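PDB 6PXA: chloramphenicol acetyltransferase from Aliivibrio fischeri, which probably transfers an acetyl group from acetyl-CoA to chloramphenicol, giving chloramphenicol 3-acetate and CoA, as a member of the hexapeptide-repeat acyltransferases. Local coordinates for residues G131-I136 against G149-I154; V20-I25 against R48-D53. One frame throughout, in Å; residues are numbered along the deposited sequence.

Interaction 1 of 2, residues G131-I136 against G149-I154; sequences GSEAMI and GARAVI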
ATOM      1  N   GLY B 131      -1.942  10.595  -7.237  1.00 34.28           N
ATOM      2  CA  GLY B 131      -3.052   9.922  -6.600  1.00 34.80           C
ATOM      3  C   GLY B 131      -2.714   9.366  -5.229  1.00 35.16           C
ATOM      4  O   GLY B 131      -1.557   9.339  -4.770  1.00 35.89           O
ATOM      5  N   SER B 132      -3.769   8.861  -4.584  1.00 31.94           N
ATOM      6  CA  SER B 132      -3.694   8.491  -3.180  1.00 39.63           C
ATOM      7  C   SER B 132      -2.762   7.302  -3.002  1.00 38.27           C
ATOM      8  O   SER B 132      -2.803   6.345  -3.778  1.00 36.94           O
ATOM      9  CB  SER B 132      -5.080   8.157  -2.633  1.00 38.20           C
ATOM     10  OG  SER B 132      -5.017   7.941  -1.222  1.00 37.63           O
ATOM     11  N   GLU B 133      -1.877   7.401  -2.016  1.00 35.77           N
ATOM     12  CA  GLU B 133      -1.025   6.289  -1.593  1.00 33.72           C
ATOM     13  C   GLU B 133      -0.033   5.871  -2.672  1.00 35.69           C
ATOM     14  O   GLU B 133       0.579   4.784  -2.594  1.00 33.00           O
ATOM     15  CB  GLU B 133      -1.902   5.094  -1.133  1.00 30.41           C
ATOM     16  CG  GLU B 133      -2.615   5.404   0.173  1.00 33.52           C
ATOM     17  CD  GLU B 133      -3.370   4.220   0.772  1.00 37.85           C
ATOM     18  OE1 GLU B 133      -4.269   4.495   1.566  1.00 43.26           O
ATOM     19  OE2 GLU B 133      -3.057   3.049   0.473  1.00 37.88           O
ATOM     20  N   ALA B 134       0.209   6.736  -3.651  1.00 34.40           N
ATOM     21  CA  ALA B 134       1.322   6.496  -4.544  1.00 34.54           C
ATOM     22  C   ALA B 134       2.607   6.669  -3.746  1.00 34.17           C
ATOM     23  O   ALA B 134       2.643   7.383  -2.736  1.00 32.63           O
ATOM     24  CB  ALA B 134       1.293   7.455  -5.744  1.00 36.19           C
ATOM     25  N   MET B 135       3.634   5.936  -4.142  1.00 33.75           N
ATOM     26  CA  MET B 135       4.940   6.042  -3.508  1.00 38.99           C
ATOM     27  C   MET B 135       5.981   6.419  -4.545  1.00 34.13           C
ATOM     28  O   MET B 135       6.186   5.680  -5.518  1.00 38.85           O
ATOM     29  CB  MET B 135       5.337   4.746  -2.814  1.00 41.78           C
ATOM     30  CG  MET B 135       6.334   5.000  -1.699  1.00 46.97           C
ATOM     31  SD  MET B 135       7.137   3.511  -1.063  1.00 46.99           S
ATOM     32  CE  MET B 135       6.164   3.279   0.431  1.00 49.51           C
ATOM     33  N   ILE B 136       6.660   7.536  -4.299  1.00 35.78           N
ATOM     34  CA  ILE B 136       7.664   8.126  -5.190  1.00 33.45           C
ATOM     35  C   ILE B 136       9.050   7.819  -4.615  1.00 29.87           C
ATOM     36  O   ILE B 136       9.407   8.307  -3.535  1.00 31.89           O
ATOM     37  CB  ILE B 136       7.462   9.641  -5.318  1.00 35.91           C
ATOM     38  CG1 ILE B 136       6.018   9.975  -5.676  1.00 35.66           C
ATOM     39  CG2 ILE B 136       8.375  10.207  -6.375  1.00 41.22           C
ATOM     40  CD1 ILE B 136       5.611   9.388  -6.994  1.00 36.79           C
ATOM     41  N   GLY B 149      -0.994   7.374 -10.837  1.00 38.83           N
ATOM     42  CA  GLY B 149      -2.182   6.684 -10.350  1.00 39.64           C
ATOM     43  C   GLY B 149      -2.121   6.409  -8.862  1.00 35.72           C
ATOM     44  O   GLY B 149      -1.044   6.328  -8.256  1.00 33.70           O
ATOM     45  N   ALA B 150      -3.310   6.251  -8.264  1.00 34.04           N
ATOM     46  CA  ALA B 150      -3.387   5.790  -6.887  1.00 36.14           C
ATOM     47  C   ALA B 150      -2.576   4.507  -6.755  1.00 38.96           C
ATOM     48  O   ALA B 150      -2.599   3.655  -7.649  1.00 38.59           O
ATOM     49  CB  ALA B 150      -4.851   5.551  -6.484  1.00 42.37           C
ATOM     50  N   ARG B 151      -1.778   4.421  -5.686  1.00 33.34           N
ATOM     51  CA  ARG B 151      -0.992   3.235  -5.324  1.00 30.63           C
ATOM     52  C   ARG B 151       0.165   2.954  -6.280  1.00 33.94           C
ATOM     53  O   ARG B 151       0.858   1.943  -6.115  1.00 34.03           O
ATOM     54  CB  ARG B 151      -1.873   1.963  -5.222  1.00 30.50           C
ATOM     55  CG  ARG B 151      -2.683   1.803  -3.924  1.00 35.32           C
ATOM     56  CD  ARG B 151      -1.793   1.540  -2.701  1.00 33.44           C
ATOM     57  NE  ARG B 151      -2.591   1.510  -1.474  1.00 33.43           N
ATOM     58  CZ  ARG B 151      -3.372   0.484  -1.106  1.00 41.58           C
ATOM     59  NH1 ARG B 151      -3.441  -0.619  -1.844  1.00 43.06           N
ATOM     60  NH2 ARG B 151      -4.067   0.537   0.027  1.00 36.83           N
ATOM     61  N   ALA B 152       0.421   3.819  -7.257  1.00 36.69           N
ATOM     62  CA  ALA B 152       1.562   3.619  -8.133  1.00 36.39           C
ATOM     63  C   ALA B 152       2.870   3.647  -7.340  1.00 35.56           C
ATOM     64  O   ALA B 152       2.985   4.292  -6.295  1.00 32.67           O
ATOM     65  CB  ALA B 152       1.599   4.691  -9.221  1.00 33.88           C
ATOM     66  N   VAL B 153       3.841   2.891  -7.818  1.00 33.49           N
ATOM     67  CA  VAL B 153       5.172   2.845  -7.219  1.00 37.02           C
ATOM     68  C   VAL B 153       6.148   3.317  -8.298  1.00 35.28           C
ATOM     69  O   VAL B 153       6.453   2.590  -9.258  1.00 36.15           O
ATOM     70  CB  VAL B 153       5.519   1.453  -6.693  1.00 37.06           C
ATOM     71  CG1 VAL B 153       6.952   1.460  -6.059  1.00 41.79           C
ATOM     72  CG2 VAL B 153       4.463   0.993  -5.679  1.00 38.24           C
ATOM     73  N   ILE B 154       6.594   4.555  -8.173  1.00 36.75           N
ATOM     74  CA  ILE B 154       7.306   5.259  -9.236  1.00 33.60           C
ATOM     75  C   ILE B 154       8.797   5.169  -8.934  1.00 38.39           C
ATOM     76  O   ILE B 154       9.271   5.730  -7.936  1.00 32.96           O
ATOM     77  CB  ILE B 154       6.839   6.714  -9.340  1.00 31.78           C
ATOM     78  CG1 ILE B 154       5.331   6.720  -9.584  1.00 32.24           C
ATOM     79  CG2 ILE B 154       7.556   7.428 -10.470  1.00 32.31           C
ATOM     80  CD1 ILE B 154       4.935   6.065 -10.930  1.00 31.40           C
TER
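Glu133 and Arg151 run side by side and are joined by a salt bridge in which one carboxylate oxygen takes both bonds. Arg151 NE lies 2.5 Å from Glu133 OE2 and approaches it on the anti side, while Arg151 NH2 meets the same oxygen on its syn side at 2.7 Å. OE2 sits in the plane of the guanidinium, at its edge, and the two flat groups are turned 27° from each other. The Arg151 chain bends at chi2 (-68°), which swings CD back toward the 131-136 segment. Glu133 OE1 is hydrogen-bonded to His38 of its own chain and salt-bridged to Arg48 of the second subunit; Arg151 NH1 donates to Glu133 O of that subunit, and NH2 also meets a sulfate ion, probably from the crystallisation liquor.

Backbone hydrogen bonds link the two segments in parallel register. Arg151 N donates to Ser132 O where the chains turn, and in the strands Met135 N donates to Ala152 O at 2.8 Å and Ile154 N to Met135 O at 2.9 Å. Among the C-H...O contacts, Arg151 CA to Glu133 O is the straightest (157°), while those of Ala150 and Ala134 are bent.

The apolar contact is a stack of equivalent positions. Ile136 CD1 rests on Ile154 CG1 at 3.7 Å, and the two isoleucines share a conformation, each with CG1 anti to the carbonyl carbon. Ala134 CB sits 3.6 Å from Gly149 O and is only loosely in contact with Ala152 CB.

Both segments make a type II turn, Gly131 to Ala134 and Gly149 to Ala152, with Glu133 and Arg151 each at the third position in a left-handed backbone conformation. Matching turns and strands stacked in parallel are characteristic of successive coils of the left-handed beta-helix built from hexapeptide repeats.

Interaction 2 of 2, residues V20-I25 against R48-D53; sequences VKNPNI and RYLLGD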
ATOM      1  N   VAL B  20       5.146  24.594   4.469  1.00 47.30           N
ATOM      2  CA  VAL B  20       6.350  23.771   4.560  1.00 48.92           C
ATOM      3  C   VAL B  20       7.497  24.554   5.177  1.00 62.61           C
ATOM      4  O   VAL B  20       7.682  25.745   4.904  1.00 60.04           O
ATOM      5  CB  VAL B  20       6.702  23.238   3.162  1.00 54.46           C
ATOM      6  CG1 VAL B  20       8.102  22.695   3.120  1.00 57.37           C
ATOM      7  CG2 VAL B  20       5.653  22.169   2.747  1.00 52.99           C
ATOM      8  N   LYS B  21       8.278  23.885   6.023  1.00 46.65           N
ATOM      9  CA  LYS B  21       9.358  24.540   6.740  1.00 48.38           C
ATOM     10  C   LYS B  21      10.718  23.888   6.559  1.00 48.80           C
ATOM     11  O   LYS B  21      11.735  24.550   6.805  1.00 44.69           O
ATOM     12  CB  LYS B  21       9.033  24.604   8.241  1.00 58.49           C
ATOM     13  CG  LYS B  21       7.759  25.389   8.554  1.00 65.33           C
ATOM     14  CD  LYS B  21       7.904  26.107   9.888  1.00 71.78           C
ATOM     15  CE  LYS B  21       6.781  27.096  10.143  1.00 77.70           C
ATOM     16  NZ  LYS B  21       7.137  28.036  11.257  1.00 84.78           N
ATOM     17  N   ASN B  22      10.776  22.645   6.121  1.00 43.98           N
ATOM     18  CA  ASN B  22      12.049  21.972   5.954  1.00 48.86           C
ATOM     19  C   ASN B  22      12.877  22.703   4.905  1.00 47.97           C
ATOM     20  O   ASN B  22      12.435  22.821   3.754  1.00 45.43           O
ATOM     21  CB  ASN B  22      11.829  20.520   5.539  1.00 57.54           C
ATOM     22  CG  ASN B  22      13.087  19.681   5.633  1.00 66.26           C
ATOM     23  OD1 ASN B  22      14.198  20.184   5.448  1.00 77.50           O
ATOM     24  ND2 ASN B  22      12.919  18.391   5.914  1.00 61.10           N
ATOM     25  N   PRO B  23      14.080  23.176   5.242  1.00 53.04           N
ATOM     26  CA  PRO B  23      14.906  23.848   4.228  1.00 54.71           C
ATOM     27  C   PRO B  23      15.237  22.951   3.051  1.00 49.54           C
ATOM     28  O   PRO B  23      15.674  23.450   2.003  1.00 48.90           O
ATOM     29  CB  PRO B  23      16.172  24.254   5.010  1.00 59.68           C
ATOM     30  CG  PRO B  23      16.205  23.374   6.211  1.00 53.21           C
ATOM     31  CD  PRO B  23      14.757  23.087   6.550  1.00 57.26           C
ATOM     32  N   ASN B  24      15.022  21.648   3.177  1.00 45.89           N
ATOM     33  CA  ASN B  24      15.366  20.733   2.111  1.00 44.46           C
ATOM     34  C   ASN B  24      14.177  20.423   1.217  1.00 42.55           C
ATOM     35  O   ASN B  24      14.307  19.610   0.292  1.00 47.26           O
ATOM     36  CB  ASN B  24      15.978  19.462   2.697  1.00 37.63           C
ATOM     37  CG  ASN B  24      17.376  19.684   3.209  1.00 43.26           C
ATOM     38  OD1 ASN B  24      18.192  20.332   2.547  1.00 46.26           O
ATOM     39  ND2 ASN B  24      17.657  19.197   4.418  1.00 42.15           N
ATOM     40  N   ILE B  25      13.052  21.108   1.423  1.00 37.99           N
ATOM     41  CA  ILE B  25      11.890  20.999   0.545  1.00 40.41           C
ATOM     42  C   ILE B  25      11.639  22.348  -0.109  1.00 50.09           C
ATOM     43  O   ILE B  25      11.756  23.397   0.533  1.00 56.59           O
ATOM     44  CB  ILE B  25      10.619  20.531   1.278  1.00 45.21           C
ATOM     45  CG1 ILE B  25      10.869  19.250   2.039  1.00 45.99           C
ATOM     46  CG2 ILE B  25       9.530  20.242   0.260  1.00 44.68           C
ATOM     47  CD1 ILE B  25       9.637  18.749   2.845  1.00 45.11           C
ATOM     48  N   ARG B  48       9.283  11.533   3.586  1.00 33.98           N
ATOM     49  CA  ARG B  48       9.858  10.607   4.551  1.00 36.90           C
ATOM     50  C   ARG B  48      11.365  10.521   4.401  1.00 32.69           C
ATOM     51  O   ARG B  48      11.891  10.458   3.282  1.00 31.68           O
ATOM     52  CB  ARG B  48       9.239   9.197   4.429  1.00 35.50           C
ATOM     53  CG  ARG B  48       7.735   9.215   4.509  1.00 35.25           C
ATOM     54  CD  ARG B  48       7.156   7.811   4.621  1.00 38.60           C
ATOM     55  NE  ARG B  48       5.708   7.834   4.800  1.00 41.65           N
ATOM     56  CZ  ARG B  48       4.961   6.738   4.876  1.00 41.03           C
ATOM     57  NH1 ARG B  48       5.547   5.549   4.804  1.00 36.94           N
ATOM     58  NH2 ARG B  48       3.647   6.838   5.044  1.00 40.93           N
ATOM     59  N   TYR B  49      12.033  10.504   5.557  1.00 35.48           N
ATOM     60  CA  TYR B  49      13.474  10.311   5.695  1.00 35.15           C
ATOM     61  C   TYR B  49      14.258  11.500   5.173  1.00 32.58           C
ATOM     62  O   TYR B  49      15.400  11.340   4.750  1.00 32.31           O
ATOM     63  CB  TYR B  49      13.952   9.023   5.010  1.00 30.42           C
ATOM     64  CG  TYR B  49      13.130   7.808   5.403  1.00 31.54           C
ATOM     65  CD1 TYR B  49      13.296   7.210   6.648  1.00 35.50           C
ATOM     66  CD2 TYR B  49      12.180   7.267   4.526  1.00 33.67           C
ATOM     67  CE1 TYR B  49      12.563   6.087   7.020  1.00 38.01           C
ATOM     68  CE2 TYR B  49      11.432   6.114   4.901  1.00 32.14           C
ATOM     69  CZ  TYR B  49      11.614   5.552   6.143  1.00 36.81           C
ATOM     70  OH  TYR B  49      10.868   4.429   6.517  1.00 38.27           O
ATOM     71  N   LEU B  50      13.661  12.692   5.216  1.00 31.60           N
ATOM     72  CA  LEU B  50      14.334  13.936   4.803  1.00 29.77           C
ATOM     73  C   LEU B  50      14.920  14.650   6.024  1.00 32.51           C
ATOM     74  O   LEU B  50      14.185  15.243   6.825  1.00 34.81           O
ATOM     75  CB  LEU B  50      13.353  14.840   4.063  1.00 36.45           C
ATOM     76  CG  LEU B  50      14.047  16.010   3.365  1.00 37.80           C
ATOM     77  CD1 LEU B  50      15.128  15.478   2.466  1.00 40.69           C
ATOM     78  CD2 LEU B  50      13.045  16.738   2.547  1.00 44.40           C
ATOM     79  N   LEU B  51      16.253  14.604   6.156  1.00 32.42           N
ATOM     80  CA  LEU B  51      16.915  15.306   7.253  1.00 40.88           C
ATOM     81  C   LEU B  51      16.457  16.758   7.327  1.00 41.32           C
ATOM     82  O   LEU B  51      16.326  17.446   6.313  1.00 40.83           O
ATOM     83  CB  LEU B  51      18.448  15.249   7.093  1.00 40.09           C
ATOM     84  CG  LEU B  51      19.108  13.888   7.392  1.00 41.96           C
ATOM     85  CD1 LEU B  51      20.611  13.934   7.154  1.00 43.78           C
ATOM     86  CD2 LEU B  51      18.826  13.465   8.835  1.00 43.44           C
ATOM     87  N   GLY B  52      16.199  17.222   8.539  1.00 39.66           N
ATOM     88  CA  GLY B  52      15.761  18.581   8.753  1.00 42.87           C
ATOM     89  C   GLY B  52      14.286  18.698   9.031  1.00 48.08           C
ATOM     90  O   GLY B  52      13.806  19.801   9.309  1.00 47.98           O
ATOM     91  N   ASP B  53      13.561  17.586   8.987  1.00 43.63           N
ATOM     92  CA  ASP B  53      12.162  17.585   9.365  1.00 40.61           C
ATOM     93  C   ASP B  53      12.089  17.676  10.882  1.00 50.52           C
ATOM     94  O   ASP B  53      13.100  17.856  11.570  1.00 48.75           O
ATOM     95  CB  ASP B  53      11.463  16.349   8.799  1.00 49.64           C
ATOM     96  CG  ASP B  53      12.092  15.031   9.275  1.00 53.99           C
ATOM     97  OD1 ASP B  53      13.023  15.050  10.126  1.00 44.02           O
ATOM     98  OD2 ASP B  53      11.621  13.961   8.804  1.00 55.08           O
TER
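Asn24 reaches across to Leu51 from a type I turn, Asn22 to Ile25, which packs against a type II turn, Leu50 to Asp53. The two turns meet at the edge of the left-handed beta-helix, where one leads into strand 25-27 and the other leaves strand 47-48.

The single hydrogen bond between them runs from Asn24 ND2 to Leu51 O, 2.9 Å long, the acceptor near the Asn24 amide plane. Asn22 forms an Asx turn: its OD1 accepts from Asn24 N at 2.8 Å, the donor lying above the plane of the side-chain carbonyl. Asn22 CG is anti to the backbone N (chi1 -168°), and ND2 packs against the Gly52-Asp53 peptide, 3.2 Å from Asp53 N without a hydrogen bond, since both are donors. Gly52, with positive phi (103°), takes the third position of the type II turn and lets this amide lie close.

Trp60 of helix 57-60 packs on Pro23, Asn24 and Leu51, while Asp53 bonds to Thr56 and to Trp10 of the third subunit.

Leu50 carries the apolar part, although its CG also lies 3.7 Å from Asn22 ND2; it touches Asn24 CB and crosses Ile25 obliquely, Leu50 CD2 pressing tightly on Ile25 CG1 at 3.4 Å.

From the N terminus, interaction 2 comes first: it closes the excursion from residues 20-25, which lead into strand 25-27, through helix 42-46 to the loop after strand 47-48. The chain then runs on through strands 71-73 and 84-86 before interaction 1 opens and, 13 residues later, joins one coil to the next. The two contacts are in series, neither nested nor crossed, with centres about 20 Å apart. Strands 47-48, 84-86, 135-136 and 153-154 lie in this order in one parallel sheet, so the 48-53 segment leaves the far edge of the sheet that interaction 1 extends. Both contacts touch the third subunit of the trimer.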